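Local coordinates for protein decaprenyl diphosphate synthase (Rhodobacter capsulatus, PDB 3MZV) that probably extends farnesyl diphosphate with isopentenyl diphosphate units, in the presence of magnesium, to make a long all-trans polyprenyl diphosphate for isoprenoid quinone side chains, at residues L60-A65 with F74-A79; T135-V140 with G191-G196; D238-R243 with G276-A281. One frame throughout, in Å; residues are numbered along the deposited sequence.

Overall arrangement
Contacts 1 and 2 are neighbours at one end of the helical fold, with centres about 10 Å apart. Contact 1 is buried and joins helices 56-67 and 74-96. Contact 2 lies at the surface and joins the start of helix 138-161 to the end of helix 169-194. Leu-78 of contact 1 packs on Ile-194 and Val-140 of contact 2. Contact 3 is buried too, but sits on the opposite side of the chain's centre, about 39 Å from contact 1 between centres. Contact 1 packs Leu-62, Thr-61 and alanines round a histidine. Contact 2 sets isoleucines against Arg-139, Asn-137 and Val-140. Contact 3 turns on one phenylalanine.

Contact 1: residues L60-A65 with F74-A79; sequences LTLAAA and FHVHLA
His-75 meets Ala-65 and Leu-62. His-75 CB lies 3.4 Å from Ala-65 CB. This is the closest approach between the two segments. The CB bond of His-75 points toward helix 56-67, and chi1 63° puts CG between the backbone N and the carbonyl carbon. His-75 CD2 is 3.6 Å from Leu-62 CD2, and the two side chains cross at about a right angle. Val-76, the next residue, directs its CB away from the other helix. Its CG2 lies over one face of the His-75 ring, 3.8 Å above the plane and offset toward the rim. Leu-62 CD2 only grazes Val-76. Leu-78 CB is 3.7 Å from Thr-61 CG2. Thr-61 CG2 also lies 3.6 Å from Ala-79 N. Ala-79 closes the run. Ala-79 CB touches Leu-62 CD2 at 3.8 Å and also packs on Thr-61 CB. No hydrogen bond links the segments. The two branches of Thr-61 have different partners. OG1 bonds to the carbonyl O of Ala-187 in helix 169-194. CG2, anti to the backbone N, packs on helix 74-96.

The two segments run nearly antiparallel at 154°, and their axes come within 8.7 Å. Small side chains at Ala-65 and Ala-79 are part of this close fit. The pair belongs to the all-helical core of the FPP/GGPP synthase family. Helix 19-32 covers one flank, with Met-22 on Leu-62 and Val-25 on Val-76 and Ala-79. It also supplies Asp-21, a weak hydrogen-bond partner of His-75 NE2. Helix 169-194 packs Ile-194 against Ala-65 and Leu-78.

Contact 2: residues T135-V140 with G191-G196; sequences TGNMRV and GGIIGG
The guanidinium of Arg-139 has the CD1 methyl of Ile-193 over one face. The methyl stands 3.3 Å above the plane and is offset toward the rim. Arg-139 NE is its nearest atom, 3.4 Å from Ile-193 CD1. CZ and NH2 follow a little farther off. The arginine reaches this place with CG anti to the backbone N (chi1 -175°) and a chain extended from CG to NE. The two side chains cross obliquely. Ile-193 covers a face of the group, while NH2 forms a salt bridge with Glu-199 OE1. The other flat group is the amide of Asn-137. Asn-137 ND2 lies 4.0 Å from Ile-194 CD1, a loose contact. Asn-137 OD1 accepts from Val-140 N at 3.0 Å. This bond caps helix 138-161, and the donor is tilted 26° from the carbonyl plane. The capping bond holds the amide, and its ND2 side lies against Ile-194. Two residues earlier, Thr-135 OG1 accepts from Asn-137 N in an ST turn. The same OG1 is also hydrogen-bonded to Met-132 O. Val-140 fills the inner side. Val-140 CG1 is 3.5 Å from Ile-193 CG2, tighter than usual for two carbons. These two side chains run past one another from opposite ends. Helix 169-194 ends beside this packing in a Schellman motif at Gly-196, where phi is positive.

A helix start thus meets a helix end at the surface of the fold. Helix 74-96 lies behind: its Leu-78 packs on Val-140, and its Phe-74 and His-77 pack on Thr-135. Met-138 leads to the dimer partner, packing on Thr-133 of the second subunit.

Contact 3: residues D238-R243 with G276-A281; sequences DDFRER and GDLEHA
Phe-240 reaches across to the start of helix 277-287 and touches Asp-277, Leu-278 and Ala-281. Its CG is anti to the backbone N (chi1 -176°), which starts the ring off toward that helix. Phe-240 CE2 comes 3.5 Å from Leu-278 N. Phe-240 CZ lies 3.7 Å from Asp-277 O. That oxygen also accepts the helical bond from Ala-281 N. Phe-240 CE1 meets Ala-281 CB, again at 3.7 Å. Leu-278 CB packs 4.0 Å from Phe-240 CD2. In Leu-278, chi2 59° places CD1 against Phe-240 CB and CG. The leucine and the phenylalanine pass alongside each other, pointing opposite ways.

Residues 238-241 form a short helix that follows helix 199-224. The end of helix 199-224 carries the second aspartate-rich motif of the FPP/GGPP synthase family, which in relatives binds magnesium. Asp-239 N donates to Asp-224 OD2 of that motif. The short helix ends in a Schellman motif at Arg-243, whose phi is positive.

Arg-241 lies at the exposed side of the contact, with CG beside the backbone N (chi1 -67°). Arg-241 NH2 only approaches Leu-278 CD2, at 4.3 Å. Asp-238 OD1 lies in plane at the edge of the guanidinium and forms a salt bridge with Arg-241 NH1 at 3.4 Å. Asp-277 leads its carboxylate away from the ring. Its OD2 forms a salt bridge with Arg-266 NH2 and a hydrogen bond with Gln-274 N. Val-267 of helix 258-270 packs on both Phe-240 and Asp-277, while Trp-264 packs on Ala-281.

Contact 1: residues L60-A65 with F74-A79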
loop_
_atom_site.group_PDB
_atom_site.type_symbol
_atom_site.label_atom_id
_atom_site.label_comp_id
_atom_site.label_asym_id
_atom_site.label_seq_id
_atom_site.Cartn_x
_atom_site.Cartn_y
_atom_site.Cartn_z
ATOM N N LEU B 60 1.307 22.331 1.410
ATOM C CA LEU B 60 1.688 22.491 2.806
ATOM C C LEU B 60 3.175 22.175 2.969
ATOM O O LEU B 60 3.871 22.840 3.747
ATOM C CB LEU B 60 0.850 21.603 3.720
ATOM C CG LEU B 60 -0.553 22.144 4.111
ATOM C CD1 LEU B 60 -1.229 21.192 5.090
ATOM C CD2 LEU B 60 -0.473 23.493 4.741
ATOM N N THR B 61 3.650 21.142 2.255
ATOM C CA THR B 61 5.068 20.784 2.339
ATOM C C THR B 61 5.939 21.854 1.725
ATOM O O THR B 61 6.920 22.296 2.332
ATOM C CB THR B 61 5.320 19.461 1.635
ATOM O OG1 THR B 61 4.659 18.440 2.355
ATOM C CG2 THR B 61 6.856 19.137 1.498
ATOM N N LEU B 62 5.595 22.274 0.500
ATOM C CA LEU B 62 6.332 23.343 -0.178
ATOM C C LEU B 62 6.366 24.628 0.666
ATOM O O LEU B 62 7.412 25.232 0.809
ATOM C CB LEU B 62 5.679 23.673 -1.511
ATOM C CG LEU B 62 5.637 22.537 -2.539
ATOM C CD1 LEU B 62 4.837 23.046 -3.763
ATOM C CD2 LEU B 62 7.037 22.054 -2.896
ATOM N N ALA B 63 5.202 25.052 1.169
ATOM C CA ALA B 63 5.106 26.268 1.965
ATOM C C ALA B 63 5.973 26.194 3.239
ATOM O O ALA B 63 6.689 27.172 3.583
ATOM C CB ALA B 63 3.612 26.617 2.313
ATOM N N ALA B 64 5.912 25.071 3.919
ATOM C CA ALA B 64 6.702 24.879 5.143
ATOM C C ALA B 64 8.226 24.946 4.857
ATOM O O ALA B 64 8.953 25.640 5.584
ATOM C CB ALA B 64 6.346 23.550 5.856
ATOM N N ALA B 65 8.679 24.282 3.803
ATOM C CA ALA B 65 10.085 24.281 3.459
ATOM C C ALA B 65 10.549 25.713 3.093
ATOM O O ALA B 65 11.540 26.197 3.625
ATOM C CB ALA B 65 10.376 23.277 2.296
ATOM N N PHE B 74 14.776 19.318 -2.542
ATOM C CA PHE B 74 14.082 18.104 -2.098
ATOM C C PHE B 74 12.719 18.326 -1.453
ATOM O O PHE B 74 12.053 17.367 -1.083
ATOM C CB PHE B 74 14.979 17.318 -1.169
ATOM C CG PHE B 74 16.181 16.702 -1.875
ATOM C CD1 PHE B 74 16.030 15.960 -3.000
ATOM C CD2 PHE B 74 17.471 16.940 -1.412
ATOM C CE1 PHE B 74 17.139 15.404 -3.645
ATOM C CE2 PHE B 74 18.582 16.375 -2.066
ATOM C CZ PHE B 74 18.391 15.626 -3.177
ATOM N N HIS B 75 12.300 19.575 -1.293
ATOM C CA HIS B 75 10.936 19.843 -0.841
ATOM C C HIS B 75 9.930 19.433 -1.965
ATOM O O HIS B 75 8.794 19.069 -1.691
ATOM C CB HIS B 75 10.757 21.299 -0.413
ATOM C CG HIS B 75 10.963 22.270 -1.508
ATOM N ND1 HIS B 75 12.052 22.216 -2.351
ATOM C CD2 HIS B 75 10.232 23.345 -1.900
ATOM C CE1 HIS B 75 11.964 23.190 -3.241
ATOM N NE2 HIS B 75 10.873 23.894 -2.987
ATOM N N VAL B 76 10.368 19.515 -3.205
ATOM C CA VAL B 76 9.572 19.020 -4.348
ATOM C C VAL B 76 9.304 17.506 -4.277
ATOM O O VAL B 76 8.136 17.037 -4.310
ATOM C CB VAL B 76 10.204 19.447 -5.689
ATOM C CG1 VAL B 76 9.369 18.866 -6.841
ATOM C CG2 VAL B 76 10.202 21.020 -5.778
ATOM N N HIS B 77 10.364 16.756 -4.043
ATOM C CA HIS B 77 10.269 15.308 -3.851
ATOM C C HIS B 77 9.312 14.977 -2.706
ATOM O O HIS B 77 8.460 14.097 -2.827
ATOM C CB HIS B 77 11.625 14.675 -3.555
ATOM C CG HIS B 77 12.660 14.907 -4.611
ATOM N ND1 HIS B 77 13.083 16.169 -4.973
ATOM C CD2 HIS B 77 13.375 14.036 -5.366
ATOM C CE1 HIS B 77 14.002 16.063 -5.921
ATOM N NE2 HIS B 77 14.177 14.780 -6.195
ATOM N N LEU B 78 9.428 15.688 -1.587
ATOM C CA LEU B 78 8.584 15.408 -0.441
ATOM C C LEU B 78 7.111 15.727 -0.711
ATOM O O LEU B 78 6.219 14.942 -0.326
ATOM C CB LEU B 78 9.074 16.221 0.779
ATOM C CG LEU B 78 10.469 15.779 1.290
ATOM C CD1 LEU B 78 10.980 16.617 2.475
ATOM C CD2 LEU B 78 10.401 14.349 1.700
ATOM N N ALA B 79 6.871 16.871 -1.336
ATOM C CA ALA B 79 5.494 17.276 -1.734
ATOM C C ALA B 79 4.860 16.248 -2.707
ATOM O O ALA B 79 3.684 15.875 -2.519
ATOM C CB ALA B 79 5.457 18.655 -2.301
#

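Contact 2: residues T135-V140 with G191-G196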
loop_
_atom_site.group_PDB
_atom_site.type_symbol
_atom_site.label_atom_id
_atom_site.label_comp_id
_atom_site.label_asym_id
_atom_site.label_seq_id
_atom_site.Cartn_x
_atom_site.Cartn_y
_atom_site.Cartn_z
ATOM N N THR B 135 16.359 11.765 -1.611
ATOM C CA THR B 135 16.652 12.875 -0.728
ATOM C C THR B 135 17.807 12.555 0.224
ATOM O O THR B 135 18.321 13.464 0.852
ATOM C CB THR B 135 15.443 13.315 0.153
ATOM O OG1 THR B 135 15.159 12.295 1.102
ATOM C CG2 THR B 135 14.206 13.600 -0.647
ATOM N N GLY B 136 18.135 11.279 0.410
ATOM C CA GLY B 136 19.093 10.855 1.441
ATOM C C GLY B 136 18.698 11.108 2.898
ATOM O O GLY B 136 19.495 10.902 3.813
ATOM N N ASN B 137 17.467 11.555 3.153
ATOM C CA ASN B 137 17.072 11.923 4.502
ATOM C C ASN B 137 16.203 10.793 5.089
ATOM O O ASN B 137 15.019 10.627 4.707
ATOM C CB ASN B 137 16.338 13.278 4.485
ATOM C CG ASN B 137 16.115 13.838 5.841
ATOM O OD1 ASN B 137 15.428 13.263 6.662
ATOM N ND2 ASN B 137 16.684 14.997 6.088
ATOM N N MET B 138 16.773 10.008 6.008
ATOM C CA MET B 138 16.043 8.932 6.640
ATOM C C MET B 138 14.935 9.450 7.569
ATOM O O MET B 138 13.886 8.857 7.652
ATOM C CB MET B 138 16.999 7.952 7.400
ATOM C CG MET B 138 17.642 8.343 8.718
ATOM S SD MET B 138 18.950 7.090 9.328
ATOM C CE MET B 138 18.042 6.158 10.597
ATOM N N ARG B 139 15.165 10.547 8.267
ATOM C CA ARG B 139 14.186 11.069 9.181
ATOM C C ARG B 139 12.823 11.363 8.513
ATOM O O ARG B 139 11.796 10.937 9.053
ATOM C CB ARG B 139 14.712 12.332 9.881
ATOM C CG ARG B 139 13.794 12.846 10.910
ATOM C CD ARG B 139 14.424 14.025 11.700
ATOM N NE ARG B 139 13.442 14.647 12.594
ATOM C CZ ARG B 139 13.585 15.857 13.144
ATOM N NH1 ARG B 139 14.670 16.564 12.890
ATOM N NH2 ARG B 139 12.649 16.363 13.929
ATOM N N VAL B 140 12.803 12.042 7.359
ATOM C CA VAL B 140 11.536 12.382 6.716
ATOM C C VAL B 140 10.862 11.120 6.143
ATOM O O VAL B 140 9.632 10.982 6.101
ATOM C CB VAL B 140 11.680 13.519 5.634
ATOM C CG1 VAL B 140 12.227 14.780 6.308
ATOM C CG2 VAL B 140 12.619 13.103 4.475
ATOM N N GLY B 191 8.558 19.393 5.620
ATOM C CA GLY B 191 9.044 20.611 4.984
ATOM C C GLY B 191 9.974 21.403 5.919
ATOM O O GLY B 191 10.984 21.967 5.491
ATOM N N GLY B 192 9.588 21.535 7.184
ATOM C CA GLY B 192 10.481 22.111 8.169
ATOM C C GLY B 192 11.801 21.344 8.309
ATOM O O GLY B 192 12.880 21.934 8.438
ATOM N N ILE B 193 11.733 20.032 8.304
ATOM C CA ILE B 193 12.951 19.215 8.496
ATOM C C ILE B 193 13.878 19.311 7.317
ATOM O O ILE B 193 15.089 19.486 7.473
ATOM C CB ILE B 193 12.611 17.734 8.766
ATOM C CG1 ILE B 193 11.926 17.633 10.127
ATOM C CG2 ILE B 193 13.865 16.823 8.625
ATOM C CD1 ILE B 193 11.280 16.247 10.447
ATOM N N ILE B 194 13.331 19.220 6.111
ATOM C CA ILE B 194 14.173 19.273 4.951
ATOM C C ILE B 194 14.888 20.642 4.851
ATOM O O ILE B 194 16.015 20.738 4.317
ATOM C CB ILE B 194 13.433 18.895 3.658
ATOM C CG1 ILE B 194 14.375 18.295 2.628
ATOM C CG2 ILE B 194 12.751 20.103 3.047
ATOM C CD1 ILE B 194 14.934 16.826 2.991
ATOM N N GLY B 195 14.235 21.676 5.347
ATOM C CA GLY B 195 14.797 23.019 5.390
ATOM C C GLY B 195 15.703 23.278 6.589
ATOM O O GLY B 195 16.198 24.375 6.764
ATOM N N GLY B 196 15.923 22.275 7.420
ATOM C CA GLY B 196 16.877 22.373 8.519
ATOM C C GLY B 196 16.399 23.292 9.596
ATOM O O GLY B 196 17.206 23.892 10.323
#

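Contact 3: residues D238-R243 with G276-A281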
loop_
_atom_site.group_PDB
_atom_site.type_symbol
_atom_site.label_atom_id
_atom_site.label_comp_id
_atom_site.label_asym_id
_atom_site.label_seq_id
_atom_site.Cartn_x
_atom_site.Cartn_y
_atom_site.Cartn_z
ATOM N N ASP B 238 -24.173 10.974 3.346
ATOM C CA ASP B 238 -23.328 9.790 3.153
ATOM C C ASP B 238 -22.871 9.179 4.474
ATOM O O ASP B 238 -22.845 7.962 4.626
ATOM C CB ASP B 238 -22.063 10.105 2.327
ATOM C CG ASP B 238 -22.354 10.393 0.848
ATOM O OD1 ASP B 238 -23.471 10.093 0.350
ATOM O OD2 ASP B 238 -21.426 10.914 0.179
ATOM N N ASP B 239 -22.444 10.005 5.422
ATOM C CA ASP B 239 -21.934 9.458 6.662
ATOM C C ASP B 239 -23.065 8.740 7.414
ATOM O O ASP B 239 -22.841 7.690 8.054
ATOM C CB ASP B 239 -21.348 10.565 7.548
ATOM C CG ASP B 239 -20.054 11.139 6.993
ATOM O OD1 ASP B 239 -19.467 10.521 6.074
ATOM O OD2 ASP B 239 -19.642 12.212 7.459
ATOM N N PHE B 240 -24.264 9.319 7.320
ATOM C CA PHE B 240 -25.455 8.764 7.982
ATOM C C PHE B 240 -25.765 7.374 7.380
ATOM O O PHE B 240 -25.841 6.392 8.086
ATOM C CB PHE B 240 -26.640 9.693 7.809
ATOM C CG PHE B 240 -27.882 9.240 8.554
ATOM C CD1 PHE B 240 -27.933 9.249 9.941
ATOM C CD2 PHE B 240 -29.000 8.852 7.858
ATOM C CE1 PHE B 240 -29.096 8.815 10.612
ATOM C CE2 PHE B 240 -30.158 8.439 8.502
ATOM C CZ PHE B 240 -30.197 8.414 9.886
ATOM N N ARG B 241 -25.874 7.311 6.061
ATOM C CA ARG B 241 -26.016 5.990 5.351
ATOM C C ARG B 241 -24.957 4.962 5.730
ATOM O O ARG B 241 -25.270 3.780 5.915
ATOM C CB ARG B 241 -26.038 6.215 3.842
ATOM C CG ARG B 241 -27.305 6.981 3.422
ATOM C CD ARG B 241 -27.401 7.336 1.908
ATOM N NE ARG B 241 -28.325 8.475 1.769
ATOM C CZ ARG B 241 -27.996 9.732 1.446
ATOM N NH1 ARG B 241 -26.746 10.072 1.124
ATOM N NH2 ARG B 241 -28.956 10.667 1.421
ATOM N N GLU B 242 -23.701 5.381 5.867
ATOM C CA GLU B 242 -22.643 4.465 6.254
ATOM C C GLU B 242 -22.547 4.241 7.753
ATOM O O GLU B 242 -21.689 3.489 8.225
ATOM C CB GLU B 242 -21.298 4.962 5.731
ATOM C CG GLU B 242 -21.343 5.253 4.265
ATOM C CD GLU B 242 -20.129 4.757 3.575
ATOM O OE1 GLU B 242 -19.029 5.265 3.936
ATOM O OE2 GLU B 242 -20.286 3.854 2.695
ATOM N N ARG B 243 -23.425 4.913 8.511
ATOM C CA ARG B 243 -23.540 4.687 9.937
ATOM C C ARG B 243 -22.259 5.008 10.670
ATOM O O ARG B 243 -21.937 4.406 11.711
ATOM C CB ARG B 243 -24.062 3.286 10.216
ATOM C CG ARG B 243 -25.373 3.045 9.467
ATOM C CD ARG B 243 -25.589 1.608 9.034
ATOM N NE ARG B 243 -25.620 0.696 10.174
ATOM C CZ ARG B 243 -25.694 -0.626 10.071
ATOM N NH1 ARG B 243 -25.707 -1.366 11.169
ATOM N NH2 ARG B 243 -25.746 -1.201 8.875
ATOM N N GLY B 276 -37.000 9.736 5.349
ATOM C CA GLY B 276 -37.202 10.755 6.362
ATOM C C GLY B 276 -36.220 10.670 7.538
ATOM O O GLY B 276 -36.077 11.631 8.282
ATOM N N ASP B 277 -35.545 9.539 7.702
ATOM C CA ASP B 277 -34.678 9.316 8.860
ATOM C C ASP B 277 -33.463 10.260 8.932
ATOM O O ASP B 277 -33.102 10.734 10.018
ATOM C CB ASP B 277 -34.254 7.857 8.955
ATOM C CG ASP B 277 -35.313 6.986 9.578
ATOM O OD1 ASP B 277 -36.236 7.508 10.252
ATOM O OD2 ASP B 277 -35.175 5.757 9.468
ATOM N N LEU B 278 -32.832 10.575 7.804
ATOM C CA LEU B 278 -31.813 11.627 7.835
ATOM C C LEU B 278 -32.340 12.953 8.405
ATOM O O LEU B 278 -31.675 13.594 9.237
ATOM C CB LEU B 278 -31.178 11.859 6.448
ATOM C CG LEU B 278 -30.191 13.022 6.314
ATOM C CD1 LEU B 278 -28.986 12.880 7.255
ATOM C CD2 LEU B 278 -29.695 13.123 4.848
ATOM N N GLU B 279 -33.504 13.364 7.953
ATOM C CA GLU B 279 -34.094 14.623 8.425
ATOM C C GLU B 279 -34.458 14.530 9.899
ATOM O O GLU B 279 -34.261 15.489 10.633
ATOM C CB GLU B 279 -35.274 15.047 7.585
ATOM C CG GLU B 279 -34.859 15.290 6.093
ATOM C CD GLU B 279 -34.873 14.029 5.188
ATOM O OE1 GLU B 279 -34.671 12.873 5.637
ATOM O OE2 GLU B 279 -35.087 14.217 3.964
ATOM N N HIS B 280 -34.932 13.359 10.327
ATOM C CA HIS B 280 -35.199 13.143 11.752
ATOM C C HIS B 280 -33.917 13.266 12.531
ATOM O O HIS B 280 -33.915 13.841 13.605
ATOM C CB HIS B 280 -35.827 11.777 12.018
ATOM C CG HIS B 280 -37.228 11.643 11.510
ATOM N ND1 HIS B 280 -38.227 12.531 11.843
ATOM C CD2 HIS B 280 -37.809 10.698 10.730
ATOM C CE1 HIS B 280 -39.354 12.165 11.263
ATOM N NE2 HIS B 280 -39.135 11.052 10.586
ATOM N N ALA B 281 -32.817 12.729 12.010
ATOM C CA ALA B 281 -31.545 12.778 12.733
ATOM C C ALA B 281 -31.095 14.235 12.863
ATOM O O ALA B 281 -30.652 14.678 13.931
ATOM C CB ALA B 281 -30.473 11.934 12.014
#